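Local coordinates for ARO (armadillo repeats only protein) (Plasmodium falciparum Santa Lucia, PDB 5EWP) that probably serves as an armadillo-repeat binding scaffold in the translocation and attachment of rhoptries to the apical pole of the parasite, at residues 177-182 / 226-231. Sequence-based numbering, arbitrary orientation.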
loop_
_atom_site.group_PDB
_atom_site.type_symbol
_atom_site.label_atom_id
_atom_site.label_comp_id
_atom_site.label_asym_id
_atom_site.label_seq_id
_atom_site.Cartn_x
_atom_site.Cartn_y
_atom_site.Cartn_z
ATOM N N ASN A 177 -4.438 1.804 -14.949
ATOM C CA ASN A 177 -3.143 1.433 -15.509
ATOM C C ASN A 177 -2.594 0.120 -14.964
ATOM O O ASN A 177 -1.838 -0.576 -15.647
ATOM C CB ASN A 177 -2.115 2.535 -15.265
ATOM C CG ASN A 177 -2.360 3.751 -16.124
ATOM O OD1 ASN A 177 -3.253 3.754 -16.974
ATOM N ND2 ASN A 177 -1.567 4.795 -15.912
ATOM N N LEU A 178 -2.983 -0.243 -13.748
ATOM C CA LEU A 178 -2.543 -1.517 -13.197
ATOM C C LEU A 178 -3.176 -2.693 -13.931
ATOM O O LEU A 178 -2.731 -3.825 -13.779
ATOM C CB LEU A 178 -2.850 -1.608 -11.693
ATOM C CG LEU A 178 -2.050 -0.640 -10.809
ATOM C CD1 LEU A 178 -2.381 -0.786 -9.324
ATOM C CD2 LEU A 178 -0.580 -0.811 -11.035
ATOM N N LEU A 179 -4.205 -2.430 -14.736
ATOM C CA LEU A 179 -4.823 -3.492 -15.529
ATOM C C LEU A 179 -3.965 -3.907 -16.734
ATOM O O LEU A 179 -4.140 -4.998 -17.286
ATOM C CB LEU A 179 -6.198 -3.053 -16.034
ATOM C CG LEU A 179 -7.257 -2.707 -14.990
ATOM C CD1 LEU A 179 -8.464 -2.050 -15.674
ATOM C CD2 LEU A 179 -7.681 -3.951 -14.228
ATOM N N GLU A 180 -3.047 -3.043 -17.142
ATOM C CA GLU A 180 -2.237 -3.310 -18.332
ATOM C C GLU A 180 -1.336 -4.537 -18.187
ATOM O O GLU A 180 -0.817 -4.819 -17.111
ATOM C CB GLU A 180 -1.390 -2.085 -18.690
ATOM C CG GLU A 180 -2.219 -0.928 -19.226
ATOM C CD GLU A 180 -1.383 0.282 -19.615
ATOM O OE1 GLU A 180 -0.143 0.237 -19.467
ATOM O OE2 GLU A 180 -1.978 1.288 -20.051
ATOM N N LEU A 181 -1.179 -5.281 -19.277
ATOM C CA LEU A 181 -0.231 -6.391 -19.311
ATOM C C LEU A 181 1.199 -5.863 -19.342
ATOM O O LEU A 181 1.435 -4.757 -19.830
ATOM C CB LEU A 181 -0.483 -7.278 -20.539
ATOM C CG LEU A 181 -1.754 -8.129 -20.553
ATOM C CD1 LEU A 181 -1.881 -8.882 -21.875
ATOM C CD2 LEU A 181 -1.787 -9.089 -19.385
ATOM N N PRO A 182 2.163 -6.659 -18.842
ATOM C CA PRO A 182 3.587 -6.379 -19.060
ATOM C C PRO A 182 3.884 -6.395 -20.559
ATOM O O PRO A 182 3.255 -7.176 -21.271
ATOM C CB PRO A 182 4.298 -7.531 -18.343
ATOM C CG PRO A 182 3.295 -8.105 -17.420
ATOM C CD PRO A 182 1.953 -7.864 -18.024
ATOM N N LYS A 226 -10.932 -0.765 -22.553
ATOM C CA LYS A 226 -9.811 -1.189 -23.385
ATOM C C LYS A 226 -8.946 -2.238 -22.686
ATOM O O LYS A 226 -8.654 -3.294 -23.251
ATOM C CB LYS A 226 -8.946 0.014 -23.762
ATOM C CG LYS A 226 -7.631 -0.353 -24.431
ATOM C CD LYS A 226 -6.794 0.882 -24.688
ATOM C CE LYS A 226 -5.397 0.511 -25.186
ATOM N NZ LYS A 226 -4.440 1.629 -24.954
ATOM N N ASN A 227 -8.537 -1.943 -21.451
ATOM C CA ASN A 227 -7.630 -2.839 -20.738
ATOM C C ASN A 227 -8.313 -4.137 -20.358
ATOM O O ASN A 227 -7.704 -5.208 -20.425
ATOM C CB ASN A 227 -7.062 -2.163 -19.487
ATOM C CG ASN A 227 -6.160 -0.990 -19.814
ATOM O OD1 ASN A 227 -5.755 -0.805 -20.961
ATOM N ND2 ASN A 227 -5.828 -0.197 -18.803
ATOM N N LEU A 228 -9.581 -4.031 -19.957
ATOM C CA LEU A 228 -10.370 -5.188 -19.569
ATOM C C LEU A 228 -10.577 -6.131 -20.748
ATOM O O LEU A 228 -10.531 -7.348 -20.581
ATOM C CB LEU A 228 -11.714 -4.747 -18.987
ATOM C CG LEU A 228 -11.623 -4.146 -17.582
ATOM C CD1 LEU A 228 -12.955 -3.561 -17.151
ATOM C CD2 LEU A 228 -11.164 -5.198 -16.597
ATOM N N LYS A 229 -10.819 -5.571 -21.931
ATOM C CA LYS A 229 -10.965 -6.390 -23.135
ATOM C C LYS A 229 -9.703 -7.215 -23.390
ATOM O O LYS A 229 -9.781 -8.384 -23.775
ATOM C CB LYS A 229 -11.294 -5.522 -24.351
ATOM C CG LYS A 229 -12.773 -5.234 -24.512
ATOM C CD LYS A 229 -13.007 -4.096 -25.487
ATOM C CE LYS A 229 -14.493 -3.806 -25.649
ATOM N NZ LYS A 229 -14.721 -2.602 -26.504
ATOM N N THR A 230 -8.544 -6.605 -23.161
ATOM C CA THR A 230 -7.269 -7.308 -23.291
ATOM C C THR A 230 -7.139 -8.416 -22.248
ATOM O O THR A 230 -6.664 -9.510 -22.548
ATOM C CB THR A 230 -6.076 -6.339 -23.169
ATOM O OG1 THR A 230 -6.139 -5.370 -24.222
ATOM C CG2 THR A 230 -4.755 -7.086 -23.267
ATOM N N LEU A 231 -7.546 -8.124 -21.017
ATOM C CA LEU A 231 -7.443 -9.103 -19.941
ATOM C C LEU A 231 -8.367 -10.313 -20.118
ATOM O O LEU A 231 -7.999 -11.436 -19.761
ATOM C CB LEU A 231 -7.729 -8.439 -18.590
ATOM C CG LEU A 231 -6.657 -7.505 -18.027
ATOM C CD1 LEU A 231 -7.093 -6.957 -16.663
ATOM C CD2 LEU A 231 -5.318 -8.218 -17.915
HETATM O O HOH W 1 -4.138 2.265 -19.146
HETATM O O HOH W 2 -4.813 -5.026 -20.021
HETATM O O HOH W 3 -3.963 0.841 -22.227
#
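Near the C-terminal end of this armadillo-repeat solenoid, the chain leaving helix 171-177 makes a type I beta turn from N177 to E180, closed by E180 N donating to N177 O, and then runs in extended form past one side of helix 224-231. Apolar packing buries L179 against N227, L228 and L231. L179 CB meets N227 CB at 3.7 Å, while its branched end turns inward: CD1 nears L228 CG and CD2 touches L231 CD1 at 3.9 Å, the two leucines crossing at about a right angle. Leucine suits this place because its two methyls can serve separate neighbours, and L179 also packs on A197, I198 and L201 of helix 192-205. At the more open end L181 divides its methyls, CD1 lying 3.7 Å from T230 CG2 and CD2 against L231 CD2. T230 can cover L181 because its methyl stands anti to the backbone N.

Polar groups are joined through water. An amide suits N227 because it offers donor and acceptor at one tip: ND2 donates to a water shared with N177 OD1 and E180 OE2, and weakly to V176 O, while OD1 shares a second water with E180 OE2, to which K226 NZ donates. E180 and K226 thus meet indirectly, OE2 and NZ 5.5 Å apart, and their opposite charges probably add a mild attraction. The extended glutamate sets its carboxylate 84° from the amide plane, with E180 CG packed against the N227 amide, 3.7 Å from ND2. A third water donates both protons, to L179 O at 2.8 Å and N227 O at 2.9 Å.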